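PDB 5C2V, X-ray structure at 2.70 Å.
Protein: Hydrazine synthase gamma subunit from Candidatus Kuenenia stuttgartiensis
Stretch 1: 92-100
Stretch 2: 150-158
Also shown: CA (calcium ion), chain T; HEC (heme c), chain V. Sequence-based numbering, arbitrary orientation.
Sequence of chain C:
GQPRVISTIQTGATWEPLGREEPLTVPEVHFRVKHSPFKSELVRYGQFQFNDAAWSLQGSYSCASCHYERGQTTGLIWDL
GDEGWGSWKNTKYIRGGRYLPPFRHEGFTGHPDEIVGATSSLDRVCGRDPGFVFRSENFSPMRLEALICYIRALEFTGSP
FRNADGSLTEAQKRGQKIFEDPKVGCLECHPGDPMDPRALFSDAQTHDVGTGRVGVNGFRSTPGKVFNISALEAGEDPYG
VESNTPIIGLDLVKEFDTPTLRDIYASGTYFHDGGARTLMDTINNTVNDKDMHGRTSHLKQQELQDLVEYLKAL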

# COMPACT_ATOMS: atom_id res chain seq x y z
N LYS C 92 -2.11 -8.42 -52.07
CA LYS C 92 -2.10 -8.32 -53.53
C LYS C 92 -0.71 -8.08 -54.12
O LYS C 92 0.09 -7.31 -53.59
CB LYS C 92 -3.04 -7.20 -53.99
CG LYS C 92 -4.38 -7.69 -54.50
CD LYS C 92 -4.21 -8.47 -55.80
CE LYS C 92 -5.55 -8.92 -56.36
NZ LYS C 92 -5.41 -9.68 -57.63
N TYR C 93 -0.43 -8.77 -55.22
CA TYR C 93 0.79 -8.57 -55.99
C TYR C 93 0.60 -7.34 -56.88
O TYR C 93 -0.27 -7.34 -57.75
CB TYR C 93 1.09 -9.82 -56.81
CG TYR C 93 2.45 -9.86 -57.48
CD1 TYR C 93 3.57 -10.29 -56.79
CD2 TYR C 93 2.59 -9.50 -58.82
CE1 TYR C 93 4.81 -10.34 -57.41
CE2 TYR C 93 3.83 -9.55 -59.44
CZ TYR C 93 4.93 -9.96 -58.73
OH TYR C 93 6.16 -10.01 -59.34
N ILE C 94 1.40 -6.31 -56.67
CA ILE C 94 1.13 -5.01 -57.28
C ILE C 94 1.91 -4.69 -58.57
O ILE C 94 1.80 -3.59 -59.10
CB ILE C 94 1.38 -3.86 -56.28
CG1 ILE C 94 2.79 -3.92 -55.71
CG2 ILE C 94 0.35 -3.90 -55.16
CD1 ILE C 94 3.13 -2.75 -54.80
N ARG C 95 2.70 -5.64 -59.07
CA ARG C 95 3.34 -5.44 -60.37
C ARG C 95 2.30 -5.50 -61.48
O ARG C 95 1.44 -6.39 -61.49
CB ARG C 95 4.43 -6.48 -60.63
CG ARG C 95 5.66 -6.35 -59.75
CD ARG C 95 6.35 -5.01 -59.92
NE ARG C 95 7.70 -5.01 -59.36
CZ ARG C 95 8.81 -5.16 -60.08
NH1 ARG C 95 8.73 -5.31 -61.39
NH2 ARG C 95 9.99 -5.15 -59.48
N GLY C 96 2.36 -4.55 -62.41
CA GLY C 96 1.44 -4.51 -63.53
C GLY C 96 -0.01 -4.35 -63.10
O GLY C 96 -0.89 -5.06 -63.57
N GLY C 97 -0.25 -3.40 -62.19
CA GLY C 97 -1.57 -3.22 -61.61
C GLY C 97 -2.56 -2.48 -62.49
O GLY C 97 -3.76 -2.74 -62.42
N ARG C 98 -2.07 -1.55 -63.30
CA ARG C 98 -2.95 -0.70 -64.10
C ARG C 98 -3.58 -1.43 -65.27
O ARG C 98 -4.60 -0.99 -65.81
CB ARG C 98 -2.17 0.52 -64.61
CG ARG C 98 -1.11 0.21 -65.65
CD ARG C 98 -0.56 1.48 -66.28
NE ARG C 98 0.39 1.19 -67.35
CZ ARG C 98 0.95 2.12 -68.12
NH1 ARG C 98 0.66 3.40 -67.95
NH2 ARG C 98 1.81 1.76 -69.07
N TYR C 99 -2.98 -2.54 -65.67
CA TYR C 99 -3.42 -3.26 -66.87
C TYR C 99 -4.70 -4.06 -66.66
O TYR C 99 -5.36 -4.44 -67.63
CB TYR C 99 -2.31 -4.19 -67.36
CG TYR C 99 -1.06 -3.47 -67.81
CD1 TYR C 99 -1.14 -2.23 -68.43
CD2 TYR C 99 0.20 -4.02 -67.60
CE1 TYR C 99 -0.01 -1.56 -68.84
CE2 TYR C 99 1.34 -3.36 -68.01
CZ TYR C 99 1.23 -2.13 -68.63
OH TYR C 99 2.36 -1.47 -69.04
N LEU C 100 -5.07 -4.31 -65.41
CA LEU C 100 -6.24 -5.13 -65.13
C LEU C 100 -7.15 -4.59 -64.02
O LEU C 100 -7.10 -5.08 -62.89
CB LEU C 100 -5.81 -6.55 -64.78
CG LEU C 100 -5.29 -7.39 -65.94
CD1 LEU C 100 -4.70 -8.69 -65.43
CD2 LEU C 100 -6.40 -7.66 -66.95
N TYR C 150 3.01 5.97 -58.89
CA TYR C 150 4.03 4.97 -58.60
C TYR C 150 3.51 3.56 -58.82
O TYR C 150 4.21 2.70 -59.35
CB TYR C 150 4.55 5.11 -57.16
CG TYR C 150 5.39 3.92 -56.72
CD1 TYR C 150 6.71 3.79 -57.13
CD2 TYR C 150 4.85 2.93 -55.91
CE1 TYR C 150 7.47 2.71 -56.73
CE2 TYR C 150 5.60 1.85 -55.51
CZ TYR C 150 6.92 1.74 -55.92
OH TYR C 150 7.67 0.66 -55.53
N ILE C 151 2.27 3.32 -58.39
CA ILE C 151 1.67 1.99 -58.52
C ILE C 151 1.43 1.62 -59.99
O ILE C 151 1.69 0.49 -60.40
CB ILE C 151 0.34 1.92 -57.76
CG1 ILE C 151 0.58 2.16 -56.27
CG2 ILE C 151 -0.33 0.57 -57.97
CD1 ILE C 151 -0.55 2.87 -55.60
N ARG C 152 0.95 2.59 -60.77
CA ARG C 152 0.67 2.36 -62.18
C ARG C 152 1.95 2.15 -62.99
O ARG C 152 1.93 1.52 -64.04
CB ARG C 152 -0.12 3.55 -62.76
CG ARG C 152 -1.53 3.67 -62.22
CD ARG C 152 -2.14 5.03 -62.50
NE ARG C 152 -2.31 5.29 -63.93
CZ ARG C 152 -2.88 6.38 -64.43
NH1 ARG C 152 -3.34 7.32 -63.61
NH2 ARG C 152 -3.00 6.53 -65.74
N ALA C 153 3.06 2.67 -62.48
CA ALA C 153 4.33 2.61 -63.19
C ALA C 153 5.06 1.29 -62.94
O ALA C 153 6.14 1.06 -63.49
CB ALA C 153 5.22 3.78 -62.78
N LEU C 154 4.47 0.43 -62.12
CA LEU C 154 5.07 -0.87 -61.82
C LEU C 154 4.82 -1.87 -62.94
O LEU C 154 3.68 -2.09 -63.35
CB LEU C 154 4.54 -1.41 -60.50
CG LEU C 154 5.03 -0.68 -59.24
CD1 LEU C 154 4.40 -1.26 -57.99
CD2 LEU C 154 6.55 -0.73 -59.15
N GLU C 155 5.89 -2.49 -63.43
CA GLU C 155 5.82 -3.43 -64.54
C GLU C 155 6.22 -4.83 -64.10
O GLU C 155 6.94 -4.99 -63.11
CB GLU C 155 6.71 -2.97 -65.70
CG GLU C 155 6.40 -1.58 -66.22
CD GLU C 155 5.12 -1.52 -67.04
OE1 GLU C 155 4.64 -2.59 -67.46
OE2 GLU C 155 4.61 -0.41 -67.27
N PHE C 156 5.75 -5.84 -64.82
CA PHE C 156 6.08 -7.23 -64.51
C PHE C 156 7.58 -7.50 -64.61
O PHE C 156 8.28 -6.89 -65.41
CB PHE C 156 5.32 -8.18 -65.45
CG PHE C 156 3.83 -8.13 -65.29
CD1 PHE C 156 3.22 -8.62 -64.15
CD2 PHE C 156 3.03 -7.60 -66.29
CE1 PHE C 156 1.84 -8.57 -64.00
CE2 PHE C 156 1.65 -7.56 -66.15
CZ PHE C 156 1.06 -8.05 -65.01
N THR C 157 8.06 -8.42 -63.77
CA THR C 157 9.47 -8.78 -63.76
C THR C 157 9.82 -9.76 -64.88
O THR C 157 10.91 -9.69 -65.45
CB THR C 157 9.88 -9.42 -62.42
OG1 THR C 157 9.12 -10.62 -62.21
CG2 THR C 157 9.63 -8.46 -61.27
N GLY C 158 8.90 -10.66 -65.19
CA GLY C 158 9.15 -11.72 -66.14
C GLY C 158 9.71 -12.94 -65.44
O GLY C 158 10.37 -12.83 -64.40
CA CA T . -8.29 -6.80 -61.57
FE HEC V . -2.48 -2.86 -49.98
CHA HEC V . -4.56 -4.67 -52.03
CHB HEC V . -1.81 -0.73 -52.56
CHC HEC V . -0.59 -0.89 -47.87
CHD HEC V . -2.49 -5.34 -47.62
NA HEC V . -3.11 -2.71 -51.94
C1A HEC V . -3.91 -3.60 -52.61
C2A HEC V . -3.94 -3.22 -54.02
C3A HEC V . -3.18 -2.13 -54.16
C4A HEC V . -2.64 -1.79 -52.85
CMA HEC V . -2.89 -1.33 -55.45
CAA HEC V . -4.73 -3.96 -55.13
CBA HEC V . -3.80 -4.53 -56.20
CGA HEC V . -4.61 -5.20 -57.28
O1A HEC V . -5.85 -5.30 -57.13
O2A HEC V . -4.00 -5.63 -58.30
NB HEC V . -1.29 -1.18 -50.21
C1B HEC V . -1.39 -0.35 -51.31
C2B HEC V . -0.98 0.98 -50.91
C3B HEC V . -0.63 0.94 -49.62
C4B HEC V . -0.82 -0.42 -49.15
CMB HEC V . -0.94 2.21 -51.84
CAB HEC V . -0.13 2.11 -48.74
CBB HEC V . -1.26 3.12 -48.47
NC HEC V . -1.66 -3.08 -48.10
C1C HEC V . -0.95 -2.13 -47.40
C2C HEC V . -0.77 -2.61 -46.04
C3C HEC V . -1.17 -3.89 -46.02
C4C HEC V . -1.82 -4.18 -47.28
CMC HEC V . 0.13 -1.92 -45.00
CAC HEC V . -1.11 -4.85 -44.80
CBC HEC V . -2.06 -4.37 -43.69
ND HEC V . -3.33 -4.75 -49.88
C1D HEC V . -3.32 -5.52 -48.71
C2D HEC V . -4.32 -6.55 -48.83
C3D HEC V . -4.97 -6.34 -50.20
C4D HEC V . -4.29 -5.20 -50.78
CMD HEC V . -4.67 -7.63 -47.78
CAD HEC V . -6.11 -7.16 -50.83
CBD HEC V . -7.44 -6.65 -50.28
CGD HEC V . -8.57 -7.42 -50.90
O1D HEC V . -9.75 -7.13 -50.56
O2D HEC V . -8.30 -8.33 -51.72
O HOH W 1 1.16 -1.24 -63.35
O HOH W 2 -6.85 -8.52 -62.41
O HOH W 3 -6.80 -6.50 -59.71
O HOH W 4 -9.76 -7.11 -63.41
O HOH W 5 -4.33 -2.10 -49.35

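The most unusual feature of this contact is a glycine lying against an aromatic face. The CA of Gly 96 sits 4.1 Å from the centroid of the Phe 156 ring and 18° off the ring normal, which defines a CH-pi contact. An ideal CB on Gly 96 would fall 2.4 Å from Phe 156 CZ, a clash, and the positive phi of 61° favours glycine independently. Although the CA-to-CB bond of Phe 156 points away from stretch 1, chi1 of -64° and chi2 of -70° bring the ring back over the glycine, where Phe 156 CE1 also lies 3.3 Å from Arg 95 O.

The same glycine supplies the direct backbone link: Gly 96 N donates to Leu 154 O at 2.9 Å, with an angle of 138° at the hydrogen. That carbonyl is shared with water 1, whose O stands 2.7 Å from Leu 154 O and 2.9 Å from Arg 152 O while accepting from Arg 98 N at 3.2 Å. Water 1 thus joins the turn beginning at Gly 97 to the end of stretch 2's helical segment and the loop beyond it.

Arg 95 has the largest area covered by the opposing stretch, 99 Å². Its CA-to-CB bond runs sideways, and an m, m, t conformation over chi1 to chi3 carries the guanidinium to stretch 2, where Arg 95 NH1 donates to Glu 155 O at a short 2.5 Å and 150°. This acceptor lies at the guanidinium edge, as an in-plane N-H requires, whereas Thr 157 CG2 covers one face, 3.3 Å from Arg 95 NH1. NE and NH2 are satisfied elsewhere in the structure, so the buried charge keeps its polar partners.

Glu 155 also starts away from stretch 1, but its m, m side chain returns its carboxylate to two residues there. Tyr 99 OH donates to Glu 155 OE1 at 3.0 Å and itself accepts from Arg 98 NH2 at 3.3 Å and 167°. Between Arg 98 NH2 and Glu 155 OE2 there is a long salt bridge of 4.0 Å; the oxygen lies well out of the guanidinium plane, so the attraction is one of charge alone.

Ile 94 and Leu 154 both point toward the opposing stretch and meet CD1 to CD1 at 3.7 Å, branched apolar side chains suited to a buried position. Tyr 99 CD2 approaches Phe 156 CE2 at 4.1 Å. Altogether 731 Å² is buried, summed over both stretches.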